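Side-chain contacts in probable alginate O-acetylase AlgJ (Pseudomonas putida, PDB 4O8V), which probably works with AlgI and AlgF at the inner membrane to add acetyl groups to mannuronate residues of alginate in the periplasm: residues D16-S21 / R112-L117; D82-Q87 / R277-K282; A160-D165 / S220-W225; D165-L170 / L179-D184. One frame throughout, in Å; residues are numbered along the deposited sequence.

Overall arrangement
Contacts 1 and 2 are buried, whereas contacts 3 and 4 are partly buried. Contact 1 sets one indole against backbone carbonyls and a glutamine amide, contact 2 packs one leucine on an apolar turn, contact 3 gathers aromatic rings beside a water bound to Asn222, and contact 4 is leucine and proline packing on the periphery, about 22 Å from the chain's centre. Contacts 1, 3 and 4 adjoin one another: Leu117 of contact 1 packs on Trp225 of contact 3, Gln17 probably bonds Ala182 of contact 4, and Tyr162 is paired with Asp184 in the antiparallel pair 152-162/184-193. Contact 2 meets this group through Ser21 and Arg277; its centre is 20 Å or more from the others.

Contact 1: residues D16-S21 / R112-L117; sequences DQWLFS and RGQVFL
Phe116 O accepts a hydrogen bond from Gln114 NE2 at 3.0 Å, and both atoms lie against the six-membered ring of Trp18. The bond is nearly straight, 169° at the hydrogen; NE2 lies in the carbonyl plane, on a lone pair, and Phe116 O lies almost in the plane of the glutamine amide, which fixes the amide's rotation. Trp18 CZ2 passes NE2 of Gln114 at 4.1 Å, with the indole and amide planes 40° apart. CH2 of Trp18 comes to 3.9 Å from Phe116 O, while its CZ3 nears Leu117 O at 3.6 Å. Placing CG opposite the carbonyl carbon (chi1 -84°) swings the indole from residues 16-21 over to this backbone. Lys64 NZ bonds both Leu117 O and Leu19 O, tying the two segments together, and Tyr71 stacks on the indole. With an alanine at Trp18, Gln114 and the carbonyls of Phe116 and Leu117 would probably lose their apolar cover and a gap would open before Tyr71. Leu117 leaves its backbone away from residues 16-21 and packs on Trp225 near Asp120, putting this loop just ahead of the Asp and His that, by similarity, complete the Ser-His-Asp site of an SGNH hydrolase-like domain.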
loop_
_atom_site.group_PDB
_atom_site.type_symbol
_atom_site.label_atom_id
_atom_site.label_comp_id
_atom_site.label_asym_id
_atom_site.label_seq_id
_atom_site.Cartn_x
_atom_site.Cartn_y
_atom_site.Cartn_z
ATOM N N ASP A 16 -6.728 18.867 15.684
ATOM C CA ASP A 16 -7.931 18.075 15.975
ATOM C C ASP A 16 -7.598 16.626 16.369
ATOM O O ASP A 16 -8.325 15.683 16.001
ATOM C CB ASP A 16 -8.901 18.077 14.765
ATOM C CG ASP A 16 -9.664 19.395 14.611
ATOM O OD1 ASP A 16 -9.373 20.363 15.360
ATOM O OD2 ASP A 16 -10.559 19.466 13.733
ATOM N N GLN A 17 -6.515 16.455 17.128
ATOM C CA GLN A 17 -6.077 15.138 17.608
ATOM C C GLN A 17 -5.793 14.140 16.453
ATOM O O GLN A 17 -5.978 12.931 16.599
ATOM C CB GLN A 17 -7.108 14.540 18.600
ATOM C CG GLN A 17 -7.356 15.426 19.855
ATOM C CD GLN A 17 -7.757 14.649 21.122
ATOM O OE1 GLN A 17 -8.653 13.797 21.110
ATOM N NE2 GLN A 17 -7.099 14.974 22.237
ATOM N N TRP A 18 -5.313 14.656 15.321
ATOM C CA TRP A 18 -4.787 13.796 14.241
ATOM C C TRP A 18 -3.298 13.502 14.511
ATOM O O TRP A 18 -2.586 14.361 15.032
ATOM C CB TRP A 18 -4.946 14.489 12.879
ATOM C CG TRP A 18 -6.311 14.307 12.265
ATOM C CD1 TRP A 18 -7.499 14.874 12.668
ATOM C CD2 TRP A 18 -6.618 13.485 11.148
ATOM N NE1 TRP A 18 -8.532 14.418 11.866
ATOM C CE2 TRP A 18 -8.004 13.585 10.915
ATOM C CE3 TRP A 18 -5.844 12.672 10.306
ATOM C CZ2 TRP A 18 -8.643 12.879 9.882
ATOM C CZ3 TRP A 18 -6.480 11.983 9.279
ATOM C CH2 TRP A 18 -7.859 12.093 9.078
ATOM N N LEU A 19 -2.840 12.311 14.133
ATOM C CA LEU A 19 -1.437 11.908 14.260
ATOM C C LEU A 19 -0.917 11.509 12.897
ATOM O O LEU A 19 -1.655 10.936 12.127
ATOM C CB LEU A 19 -1.297 10.723 15.203
ATOM C CG LEU A 19 -1.873 10.911 16.597
ATOM C CD1 LEU A 19 -1.730 9.589 17.374
ATOM C CD2 LEU A 19 -1.130 12.033 17.291
ATOM N N PHE A 20 0.355 11.759 12.619
ATOM C CA PHE A 20 0.950 11.304 11.358
ATOM C C PHE A 20 2.241 10.545 11.640
ATOM O O PHE A 20 2.876 10.753 12.679
ATOM C CB PHE A 20 1.239 12.483 10.429
ATOM C CG PHE A 20 0.013 13.259 9.999
ATOM C CD1 PHE A 20 -0.684 12.908 8.860
ATOM C CD2 PHE A 20 -0.419 14.364 10.719
ATOM C CE1 PHE A 20 -1.816 13.647 8.448
ATOM C CE2 PHE A 20 -1.553 15.101 10.319
ATOM C CZ PHE A 20 -2.246 14.737 9.180
ATOM N N SER A 21 2.618 9.653 10.721
ATOM C CA SER A 21 3.940 9.023 10.755
ATOM C C SER A 21 5.008 10.025 10.363
ATOM O O SER A 21 4.869 10.693 9.335
ATOM C CB SER A 21 4.011 7.841 9.784
ATOM O OG SER A 21 5.361 7.419 9.665
ATOM N N ARG A 112 -17.320 11.662 1.621
ATOM C CA ARG A 112 -18.155 10.607 2.187
ATOM C C ARG A 112 -17.824 10.298 3.651
ATOM O O ARG A 112 -18.682 9.832 4.406
ATOM C CB ARG A 112 -18.013 9.310 1.346
ATOM C CG ARG A 112 -18.469 9.447 -0.105
ATOM C CD ARG A 112 -17.835 8.355 -0.970
ATOM N NE ARG A 112 -18.185 7.016 -0.511
ATOM C CZ ARG A 112 -17.677 5.894 -1.019
ATOM N NH1 ARG A 112 -16.790 5.960 -2.004
ATOM N NH2 ARG A 112 -18.056 4.708 -0.549
ATOM N N GLY A 113 -16.577 10.542 4.043
ATOM C CA GLY A 113 -16.108 10.203 5.369
ATOM C C GLY A 113 -14.598 10.051 5.334
ATOM O O GLY A 113 -13.970 10.389 4.333
ATOM N N GLN A 114 -14.021 9.569 6.429
ATOM C CA GLN A 114 -12.577 9.425 6.519
ATOM C C GLN A 114 -12.088 8.328 5.567
ATOM O O GLN A 114 -12.606 7.205 5.595
ATOM C CB GLN A 114 -12.152 9.101 7.947
ATOM C CG GLN A 114 -12.278 10.323 8.864
ATOM C CD GLN A 114 -11.788 10.061 10.271
ATOM O OE1 GLN A 114 -12.400 10.512 11.232
ATOM N NE2 GLN A 114 -10.650 9.373 10.400
ATOM N N VAL A 115 -11.083 8.659 4.759
ATOM C CA VAL A 115 -10.455 7.659 3.897
ATOM C C VAL A 115 -9.141 7.170 4.528
ATOM O O VAL A 115 -8.611 6.141 4.126
ATOM C CB VAL A 115 -10.241 8.206 2.452
ATOM C CG1 VAL A 115 -11.603 8.621 1.808
ATOM C CG2 VAL A 115 -9.254 9.350 2.400
ATOM N N PHE A 116 -8.642 7.891 5.537
ATOM C CA PHE A 116 -7.616 7.385 6.467
ATOM C C PHE A 116 -8.116 7.549 7.899
ATOM O O PHE A 116 -8.952 8.429 8.173
ATOM C CB PHE A 116 -6.276 8.143 6.357
ATOM C CG PHE A 116 -5.453 7.790 5.145
ATOM C CD1 PHE A 116 -5.741 8.364 3.914
ATOM C CD2 PHE A 116 -4.356 6.942 5.260
ATOM C CE1 PHE A 116 -4.990 8.068 2.806
ATOM C CE2 PHE A 116 -3.589 6.640 4.155
ATOM C CZ PHE A 116 -3.905 7.199 2.924
ATOM N N LEU A 117 -7.593 6.730 8.807
ATOM C CA LEU A 117 -7.886 6.864 10.240
ATOM C C LEU A 117 -7.213 8.116 10.800
ATOM O O LEU A 117 -6.157 8.508 10.322
ATOM C CB LEU A 117 -7.400 5.626 11.006
ATOM C CG LEU A 117 -8.127 4.309 10.702
ATOM C CD1 LEU A 117 -7.253 3.148 11.094
ATOM C CD2 LEU A 117 -9.398 4.235 11.459
#

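Contact 2: residues D82-Q87 / R277-K282; sequences DDLYNQ and RYLPMK
The first turn of helix 84-94 packs here on the turn that follows parallel strand 269-275, and Leu84 carries the contact. Its two methyls part company: CD2 goes to the proline ring, 3.9 Å from Pro280 CD and 4.0 Å from Pro280 CG, while Leu84 CD1 meets Leu279 CD2 at 4.2 Å. Leu84 and Pro280 reach toward each other, whereas the two leucines run across one another at a slant. Leu84 has CG opposite its backbone N (chi1 -177°), which extends the branch from the helix toward the turn. Leu84 CD2 also comes within 4.4 Å of Arg277 CA, touching the backbone as the arginine side chain leads off in another direction. That side chain forms a salt bridge with Glu23 through NE, and Tyr278 CE2 lies over the centre of its guanidinium, 4.1 Å above the plane. On the facing segment, residues 278-281 form a type I beta turn, closed by Met281 N, of a selenomethionine, to Tyr278 O at 3.1 Å; this turn presents Leu279 and Pro280 together. Met35 of helix 31-51 touches Leu84, Leu279 and Pro280 alike, making a small apolar core. The arrangement is helix-to-turn packing beyond the C-terminal end of a strand in the parallel sheet of an alpha/beta, SGNH hydrolase-like fold.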
loop_
_atom_site.group_PDB
_atom_site.type_symbol
_atom_site.label_atom_id
_atom_site.label_comp_id
_atom_site.label_asym_id
_atom_site.label_seq_id
_atom_site.Cartn_x
_atom_site.Cartn_y
_atom_site.Cartn_z
ATOM N N ASP A 82 7.369 16.887 -0.851
ATOM C CA ASP A 82 6.481 17.797 -1.586
ATOM C C ASP A 82 5.846 17.148 -2.822
ATOM O O ASP A 82 4.640 17.213 -3.019
ATOM C CB ASP A 82 7.232 19.049 -2.020
ATOM C CG ASP A 82 7.470 20.020 -0.873
ATOM O OD1 ASP A 82 6.845 19.865 0.198
ATOM O OD2 ASP A 82 8.276 20.951 -1.068
ATOM N N ASP A 83 6.661 16.518 -3.656
ATOM C CA ASP A 83 6.142 15.981 -4.908
ATOM C C ASP A 83 6.522 14.518 -5.124
ATOM O O ASP A 83 6.642 14.059 -6.268
ATOM C CB ASP A 83 6.629 16.826 -6.085
ATOM C CG ASP A 83 5.687 16.753 -7.285
ATOM O OD1 ASP A 83 4.443 16.747 -7.063
ATOM O OD2 ASP A 83 6.190 16.699 -8.438
ATOM N N LEU A 84 6.672 13.796 -4.014
ATOM C CA LEU A 84 7.139 12.406 -4.034
ATOM C C LEU A 84 6.151 11.474 -4.753
ATOM O O LEU A 84 6.561 10.618 -5.542
ATOM C CB LEU A 84 7.379 11.911 -2.606
ATOM C CG LEU A 84 7.950 10.499 -2.412
ATOM C CD1 LEU A 84 9.214 10.299 -3.226
ATOM C CD2 LEU A 84 8.245 10.280 -0.919
ATOM N N TYR A 85 4.858 11.650 -4.478
ATOM C CA TYR A 85 3.834 10.846 -5.120
ATOM C C TYR A 85 3.903 10.987 -6.641
ATOM O O TYR A 85 3.983 9.985 -7.349
ATOM C CB TYR A 85 2.446 11.245 -4.591
ATOM C CG TYR A 85 1.289 10.529 -5.253
ATOM C CD1 TYR A 85 0.886 9.265 -4.824
ATOM C CD2 TYR A 85 0.607 11.113 -6.318
ATOM C CE1 TYR A 85 -0.174 8.605 -5.431
ATOM C CE2 TYR A 85 -0.459 10.471 -6.932
ATOM C CZ TYR A 85 -0.836 9.208 -6.490
ATOM O OH TYR A 85 -1.898 8.591 -7.116
ATOM N N ASN A 86 3.918 12.232 -7.121
ATOM C CA ASN A 86 4.008 12.545 -8.538
ATOM C C ASN A 86 5.282 11.995 -9.177
ATOM O O ASN A 86 5.243 11.415 -10.263
ATOM C CB ASN A 86 3.941 14.070 -8.732
ATOM C CG ASN A 86 4.000 14.497 -10.198
ATOM O OD1 ASN A 86 3.228 14.032 -11.044
ATOM N ND2 ASN A 86 4.911 15.400 -10.499
ATOM N N GLN A 87 6.415 12.173 -8.505
ATOM C CA GLN A 87 7.676 11.679 -9.049
ATOM C C GLN A 87 7.742 10.152 -9.058
ATOM O O GLN A 87 8.345 9.569 -9.961
ATOM C CB GLN A 87 8.859 12.265 -8.268
ATOM C CG GLN A 87 9.082 13.762 -8.523
ATOM C CD GLN A 87 9.417 14.094 -9.995
ATOM O OE1 GLN A 87 9.933 13.252 -10.743
ATOM N NE2 GLN A 87 9.120 15.327 -10.405
ATOM N N ARG A 277 5.809 6.776 0.931
ATOM C CA ARG A 277 6.880 7.150 1.847
ATOM C C ARG A 277 8.036 6.149 1.879
ATOM O O ARG A 277 9.108 6.475 2.367
ATOM C CB ARG A 277 6.335 7.327 3.272
ATOM C CG ARG A 277 6.015 6.008 4.008
ATOM C CD ARG A 277 5.347 6.338 5.355
ATOM N NE ARG A 277 5.199 5.210 6.277
ATOM C CZ ARG A 277 4.060 4.539 6.440
ATOM N NH1 ARG A 277 2.999 4.857 5.709
ATOM N NH2 ARG A 277 3.983 3.544 7.317
ATOM N N TYR A 278 7.808 4.939 1.375
ATOM C CA TYR A 278 8.853 3.909 1.373
ATOM C C TYR A 278 9.855 4.062 0.236
ATOM O O TYR A 278 10.906 3.428 0.262
ATOM C CB TYR A 278 8.239 2.502 1.292
ATOM C CG TYR A 278 7.557 2.056 2.567
ATOM C CD1 TYR A 278 8.301 1.632 3.672
ATOM C CD2 TYR A 278 6.172 2.075 2.671
ATOM C CE1 TYR A 278 7.673 1.234 4.845
ATOM C CE2 TYR A 278 5.539 1.683 3.833
ATOM C CZ TYR A 278 6.288 1.260 4.915
ATOM O OH TYR A 278 5.635 0.868 6.069
ATOM N N LEU A 279 9.537 4.867 -0.776
ATOM C CA LEU A 279 10.425 4.952 -1.943
ATOM C C LEU A 279 11.822 5.503 -1.582
ATOM O O LEU A 279 12.833 4.977 -2.048
ATOM C CB LEU A 279 9.793 5.804 -3.052
ATOM C CG LEU A 279 10.580 5.812 -4.376
ATOM C CD1 LEU A 279 10.659 4.425 -4.981
ATOM C CD2 LEU A 279 9.959 6.784 -5.359
ATOM N N PRO A 280 11.896 6.546 -0.733
ATOM C CA PRO A 280 13.266 6.966 -0.414
ATOM C C PRO A 280 13.813 6.341 0.868
ATOM O O PRO A 280 14.702 6.926 1.486
ATOM C CB PRO A 280 13.132 8.475 -0.271
ATOM C CG PRO A 280 11.735 8.671 0.261
ATOM C CD PRO A 280 10.898 7.555 -0.316
HETATM N N MSE A 281 13.304 5.169 1.242
HETATM C CA MSE A 281 13.770 4.467 2.440
HETATM C C MSE A 281 14.623 3.244 2.115
HETATM O O MSE A 281 14.391 2.550 1.128
HETATM C CB MSE A 281 12.577 4.065 3.317
HETATM C CG MSE A 281 11.865 5.271 3.905
HETATM SE SE MSE A 281 10.258 4.829 4.983
HETATM C CE MSE A 281 11.230 3.936 6.440
ATOM N N LYS A 282 15.602 2.968 2.971
ATOM C CA LYS A 282 16.510 1.845 2.732
ATOM C C LYS A 282 15.837 0.516 3.018
ATOM O O LYS A 282 15.065 0.378 3.954
ATOM C CB LYS A 282 17.778 1.988 3.575
ATOM C CG LYS A 282 18.837 0.936 3.285
ATOM C CD LYS A 282 20.170 1.591 2.912
ATOM C CE LYS A 282 21.320 0.591 2.881
ATOM N NZ LYS A 282 21.745 0.177 4.247
#

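Contact 3: residues A160-D165 / S220-W225; sequences APYKGD and SANPHW
The end of strand 152-162 faces a short 3-10 turn at 223-225 across a gap of 10.1 Å between Tyr162 CA and His224 CA, too wide for backbone bonding, so side chains fill it. Tyr162 holds CG opposite its backbone N (chi1 178°) and sets its ring against both His224 and Trp225, which approach from the same side of the ring. The six-membered ring of Trp225 turns its edge to the tyrosine face in an offset edge-to-face pair, planes at 90°, with Trp225 CH2 3.8 Å from Tyr162 CE2. Trp225 CH2 also lies 3.8 Å from Tyr162 OH. His224 comes in obliquely, its CD2 3.7 Å from Tyr162 CE1, and its CB sits 3.6 Å above the Trp225 plane, offset toward the rim. This aromatic cluster borders the Ser-His-Asp site inferred for the SGNH hydrolase-like domain: Tyr162 touches Asp120, and Trp225 stacks on His122. Replacing Tyr162 by an alanine would probably leave the Trp225 edge and the His224 ring without their aromatic partner and open a gap beside them. A water accepts from Asn222 ND2 at 2.7 Å; its separation from Tyr162 OH is doubtfully short. The other end of the Asn222 amide makes an Asx turn: His224 N donates to Asn222 OD1 at 2.9 Å, from 32° outside the carbonyl plane, which fixes the amide's rotation and directs ND2 to the water.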
loop_
_atom_site.group_PDB
_atom_site.type_symbol
_atom_site.label_atom_id
_atom_site.label_comp_id
_atom_site.label_asym_id
_atom_site.label_seq_id
_atom_site.Cartn_x
_atom_site.Cartn_y
_atom_site.Cartn_z
ATOM N N ALA A 160 -16.690 -0.222 16.463
ATOM C CA ALA A 160 -16.147 -0.178 17.824
ATOM C C ALA A 160 -14.901 0.690 17.845
ATOM O O ALA A 160 -14.276 0.902 16.791
ATOM C CB ALA A 160 -15.824 -1.594 18.333
ATOM N N PRO A 161 -14.515 1.187 19.035
ATOM C CA PRO A 161 -13.279 1.975 19.089
ATOM C C PRO A 161 -12.047 1.192 18.644
ATOM O O PRO A 161 -11.992 -0.036 18.755
ATOM C CB PRO A 161 -13.151 2.345 20.578
ATOM C CG PRO A 161 -14.518 2.222 21.145
ATOM C CD PRO A 161 -15.193 1.118 20.348
ATOM N N TYR A 162 -11.062 1.919 18.136
ATOM C CA TYR A 162 -9.819 1.311 17.676
ATOM C C TYR A 162 -8.642 2.223 18.066
ATOM O O TYR A 162 -8.642 3.404 17.719
ATOM C CB TYR A 162 -9.875 1.089 16.160
ATOM C CG TYR A 162 -8.596 0.492 15.611
ATOM C CD1 TYR A 162 -8.300 -0.847 15.804
ATOM C CD2 TYR A 162 -7.666 1.287 14.947
ATOM C CE1 TYR A 162 -7.107 -1.394 15.339
ATOM C CE2 TYR A 162 -6.470 0.746 14.477
ATOM C CZ TYR A 162 -6.206 -0.584 14.667
ATOM O OH TYR A 162 -5.027 -1.122 14.188
ATOM N N LYS A 163 -7.667 1.685 18.802
ATOM C CA LYS A 163 -6.467 2.443 19.175
ATOM C C LYS A 163 -5.465 2.389 18.031
ATOM O O LYS A 163 -5.003 1.310 17.687
ATOM C CB LYS A 163 -5.819 1.885 20.454
ATOM C CG LYS A 163 -4.701 2.793 20.993
ATOM C CD LYS A 163 -4.168 2.333 22.342
ATOM C CE LYS A 163 -2.722 1.875 22.242
ATOM N NZ LYS A 163 -2.195 1.428 23.563
ATOM N N GLY A 164 -5.141 3.548 17.453
ATOM C CA GLY A 164 -4.302 3.617 16.260
ATOM C C GLY A 164 -2.833 3.301 16.507
ATOM O O GLY A 164 -2.306 3.475 17.623
ATOM N N ASP A 165 -2.149 2.846 15.454
ATOM C CA ASP A 165 -0.787 2.365 15.614
ATOM C C ASP A 165 0.155 3.507 16.017
ATOM O O ASP A 165 1.123 3.286 16.717
ATOM C CB ASP A 165 -0.297 1.630 14.331
ATOM C CG ASP A 165 -0.333 2.482 13.049
ATOM O OD1 ASP A 165 -0.865 3.617 13.004
ATOM O OD2 ASP A 165 0.165 1.967 12.010
ATOM N N SER A 220 -2.143 -4.033 3.346
ATOM C CA SER A 220 -2.741 -5.198 2.681
ATOM C C SER A 220 -2.836 -6.414 3.579
ATOM O O SER A 220 -3.689 -7.266 3.366
ATOM C CB SER A 220 -1.920 -5.594 1.437
ATOM O OG SER A 220 -1.973 -4.588 0.445
ATOM N N ALA A 221 -1.926 -6.531 4.548
ATOM C CA ALA A 221 -1.899 -7.721 5.390
ATOM C C ALA A 221 -2.921 -7.684 6.505
ATOM O O ALA A 221 -3.344 -8.720 6.989
ATOM C CB ALA A 221 -0.490 -7.929 5.997
ATOM N N ASN A 222 -3.285 -6.492 6.947
ATOM C CA ASN A 222 -4.152 -6.352 8.114
ATOM C C ASN A 222 -5.638 -6.484 7.714
ATOM O O ASN A 222 -6.150 -5.656 6.964
ATOM C CB ASN A 222 -3.878 -4.983 8.797
ATOM C CG ASN A 222 -4.538 -4.864 10.146
ATOM O OD1 ASN A 222 -5.597 -5.448 10.373
ATOM N ND2 ASN A 222 -3.911 -4.102 11.063
ATOM N N PRO A 223 -6.320 -7.524 8.218
ATOM C CA PRO A 223 -7.735 -7.768 7.919
ATOM C C PRO A 223 -8.637 -6.562 8.235
ATOM O O PRO A 223 -9.715 -6.440 7.642
ATOM C CB PRO A 223 -8.092 -8.950 8.837
ATOM C CG PRO A 223 -6.791 -9.658 9.073
ATOM C CD PRO A 223 -5.775 -8.538 9.143
ATOM N N HIS A 224 -8.220 -5.686 9.145
ATOM C CA HIS A 224 -9.104 -4.584 9.553
ATOM C C HIS A 224 -9.479 -3.665 8.382
ATOM O O HIS A 224 -10.563 -3.091 8.383
ATOM C CB HIS A 224 -8.462 -3.722 10.663
ATOM C CG HIS A 224 -8.516 -4.325 12.035
ATOM N ND1 HIS A 224 -9.600 -5.027 12.510
ATOM C CD2 HIS A 224 -7.622 -4.286 13.054
ATOM C CE1 HIS A 224 -9.366 -5.418 13.751
ATOM N NE2 HIS A 224 -8.167 -4.987 14.101
ATOM N N TRP A 225 -8.592 -3.504 7.399
ATOM C CA TRP A 225 -8.866 -2.570 6.300
ATOM C C TRP A 225 -9.589 -3.287 5.151
ATOM O O TRP A 225 -10.058 -2.638 4.220
ATOM C CB TRP A 225 -7.572 -1.893 5.806
ATOM C CG TRP A 225 -6.548 -1.690 6.917
ATOM C CD1 TRP A 225 -5.212 -2.029 6.896
ATOM C CD2 TRP A 225 -6.800 -1.137 8.222
ATOM N NE1 TRP A 225 -4.620 -1.696 8.111
ATOM C CE2 TRP A 225 -5.578 -1.169 8.940
ATOM C CE3 TRP A 225 -7.943 -0.627 8.856
ATOM C CZ2 TRP A 225 -5.472 -0.714 10.256
ATOM C CZ3 TRP A 225 -7.835 -0.174 10.160
ATOM C CH2 TRP A 225 -6.613 -0.226 10.852
HETATM O O HOH W 1 -4.644 -3.432 13.533
#

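Contact 4: residues D165-L170 / L179-D184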
loop_
_atom_site.group_PDB
_atom_site.type_symbol
_atom_site.label_atom_id
_atom_site.label_comp_id
_atom_site.label_asym_id
_atom_site.label_seq_id
_atom_site.Cartn_x
_atom_site.Cartn_y
_atom_site.Cartn_z
ATOM N N ASP A 165 -2.149 2.846 15.454
ATOM C CA ASP A 165 -0.787 2.365 15.614
ATOM C C ASP A 165 0.155 3.507 16.017
ATOM O O ASP A 165 1.123 3.286 16.717
ATOM C CB ASP A 165 -0.297 1.630 14.331
ATOM C CG ASP A 165 -0.333 2.482 13.049
ATOM O OD1 ASP A 165 -0.865 3.617 13.004
ATOM O OD2 ASP A 165 0.165 1.967 12.010
ATOM N N LEU A 166 -0.179 4.732 15.626
ATOM C CA LEU A 166 0.646 5.889 15.967
ATOM C C LEU A 166 0.597 6.298 17.443
ATOM O O LEU A 166 1.534 6.919 17.953
ATOM C CB LEU A 166 0.249 7.075 15.095
ATOM C CG LEU A 166 0.657 6.873 13.640
ATOM C CD1 LEU A 166 -0.074 7.878 12.744
ATOM C CD2 LEU A 166 2.194 6.963 13.480
ATOM N N THR A 167 -0.482 5.954 18.137
ATOM C CA THR A 167 -0.601 6.360 19.533
ATOM C C THR A 167 0.492 5.718 20.380
ATOM O O THR A 167 0.875 6.257 21.407
ATOM C CB THR A 167 -1.955 5.990 20.111
ATOM O OG1 THR A 167 -1.994 4.575 20.310
ATOM C CG2 THR A 167 -3.048 6.381 19.146
ATOM N N ASN A 168 1.017 4.582 19.929
ATOM C CA ASN A 168 2.049 3.884 20.689
ATOM C C ASN A 168 3.426 4.526 20.566
ATOM O O ASN A 168 4.339 4.215 21.338
ATOM C CB ASN A 168 2.105 2.421 20.257
ATOM C CG ASN A 168 0.850 1.666 20.643
ATOM O OD1 ASN A 168 0.728 1.163 21.769
ATOM N ND2 ASN A 168 -0.112 1.613 19.719
ATOM N N PHE A 169 3.578 5.424 19.599
ATOM C CA PHE A 169 4.817 6.173 19.454
ATOM C C PHE A 169 4.789 7.465 20.236
ATOM O O PHE A 169 5.810 8.138 20.380
ATOM C CB PHE A 169 5.092 6.461 17.984
ATOM C CG PHE A 169 5.460 5.247 17.209
ATOM C CD1 PHE A 169 6.773 4.790 17.202
ATOM C CD2 PHE A 169 4.498 4.538 16.516
ATOM C CE1 PHE A 169 7.120 3.653 16.491
ATOM C CE2 PHE A 169 4.833 3.398 15.802
ATOM C CZ PHE A 169 6.146 2.956 15.790
ATOM N N LEU A 170 3.623 7.815 20.758
ATOM C CA LEU A 170 3.535 8.989 21.609
ATOM C C LEU A 170 4.217 8.729 22.943
ATOM O O LEU A 170 4.119 7.630 23.489
ATOM C CB LEU A 170 2.082 9.387 21.850
ATOM C CG LEU A 170 1.293 9.992 20.692
ATOM C CD1 LEU A 170 -0.176 9.999 21.065
ATOM C CD2 LEU A 170 1.792 11.403 20.389
ATOM N N LEU A 179 -3.615 12.511 28.061
ATOM C CA LEU A 179 -3.314 13.354 26.911
ATOM C C LEU A 179 -3.464 12.650 25.558
ATOM O O LEU A 179 -3.417 13.317 24.531
ATOM C CB LEU A 179 -1.895 13.900 27.019
ATOM C CG LEU A 179 -1.652 15.191 27.813
ATOM C CD1 LEU A 179 -2.527 15.299 29.055
ATOM C CD2 LEU A 179 -0.187 15.266 28.190
ATOM N N LEU A 180 -3.609 11.322 25.554
ATOM C CA LEU A 180 -3.763 10.562 24.304
ATOM C C LEU A 180 -4.967 11.054 23.519
ATOM O O LEU A 180 -5.974 11.419 24.117
ATOM C CB LEU A 180 -3.924 9.064 24.584
ATOM C CG LEU A 180 -2.739 8.377 25.270
ATOM C CD1 LEU A 180 -3.146 7.004 25.800
ATOM C CD2 LEU A 180 -1.582 8.259 24.286
ATOM N N PRO A 181 -4.873 11.063 22.180
ATOM C CA PRO A 181 -6.039 11.405 21.357
ATOM C C PRO A 181 -7.166 10.392 21.525
ATOM O O PRO A 181 -6.918 9.246 21.902
ATOM C CB PRO A 181 -5.487 11.370 19.927
ATOM C CG PRO A 181 -4.331 10.435 20.006
ATOM C CD PRO A 181 -3.714 10.689 21.349
ATOM N N ALA A 182 -8.402 10.832 21.307
ATOM C CA ALA A 182 -9.536 9.914 21.287
ATOM C C ALA A 182 -9.271 8.777 20.291
ATOM O O ALA A 182 -8.736 9.014 19.209
ATOM C CB ALA A 182 -10.834 10.654 20.916
ATOM N N PRO A 183 -9.630 7.544 20.658
ATOM C CA PRO A 183 -9.534 6.452 19.685
ATOM C C PRO A 183 -10.358 6.733 18.437
ATOM O O PRO A 183 -11.391 7.413 18.524
ATOM C CB PRO A 183 -10.103 5.250 20.441
ATOM C CG PRO A 183 -10.008 5.612 21.876
ATOM C CD PRO A 183 -10.150 7.091 21.959
ATOM N N ASP A 184 -9.914 6.213 17.293
ATOM C CA ASP A 184 -10.759 6.156 16.104
ATOM C C ASP A 184 -11.948 5.240 16.349
ATOM O O ASP A 184 -11.979 4.501 17.328
ATOM C CB ASP A 184 -9.978 5.620 14.885
ATOM C CG ASP A 184 -9.136 6.683 14.208
ATOM O OD1 ASP A 184 -9.668 7.419 13.339
ATOM O OD2 ASP A 184 -7.930 6.758 14.512
#
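Residues 165-169 coil with helical backbone angles while 180-184 run by extended, and the two come nearest where Thr167 CA lies 7.1 Å from Leu180 CA. Inside the coil, Phe169 N bonds Leu166 O at 3.0 Å and Leu170 N bonds Thr167 O at 3.2 Å, bringing Thr167 and Leu170 to face the opposing chain. One methyl, CD1 of Leu170, does most of the work. It touches Pro181 CD at 3.6 Å, leucine and proline reaching toward each other, and meets Leu180 CD2 at 3.9 Å, where the two leucines slide past one another in opposite directions. Leu180 has its CG opposite the carbonyl carbon (chi1 -62°), a turn that brings CD2 inward although CB does not point at the coil. Thr167 adds looser contacts: its CG2 approaches Pro181 CG at 4.3 Å, while its hydroxyl OG1 turns to Gly164 O. Leu19 of strand 19-21 touches Thr167, Leu170 and Pro181 and so gives both segments a common apolar neighbour. Where the connection meets its strands, Asp184 pairs with Tyr162 along the backbone. The arrangement is apolar packing inside the long connection between strands 152-162 and 184-193, an antiparallel pair of the SGNH hydrolase-like domain, near the probable active-site Asp120, whose OD2 is bonded by Asp165 N at the start of the connection.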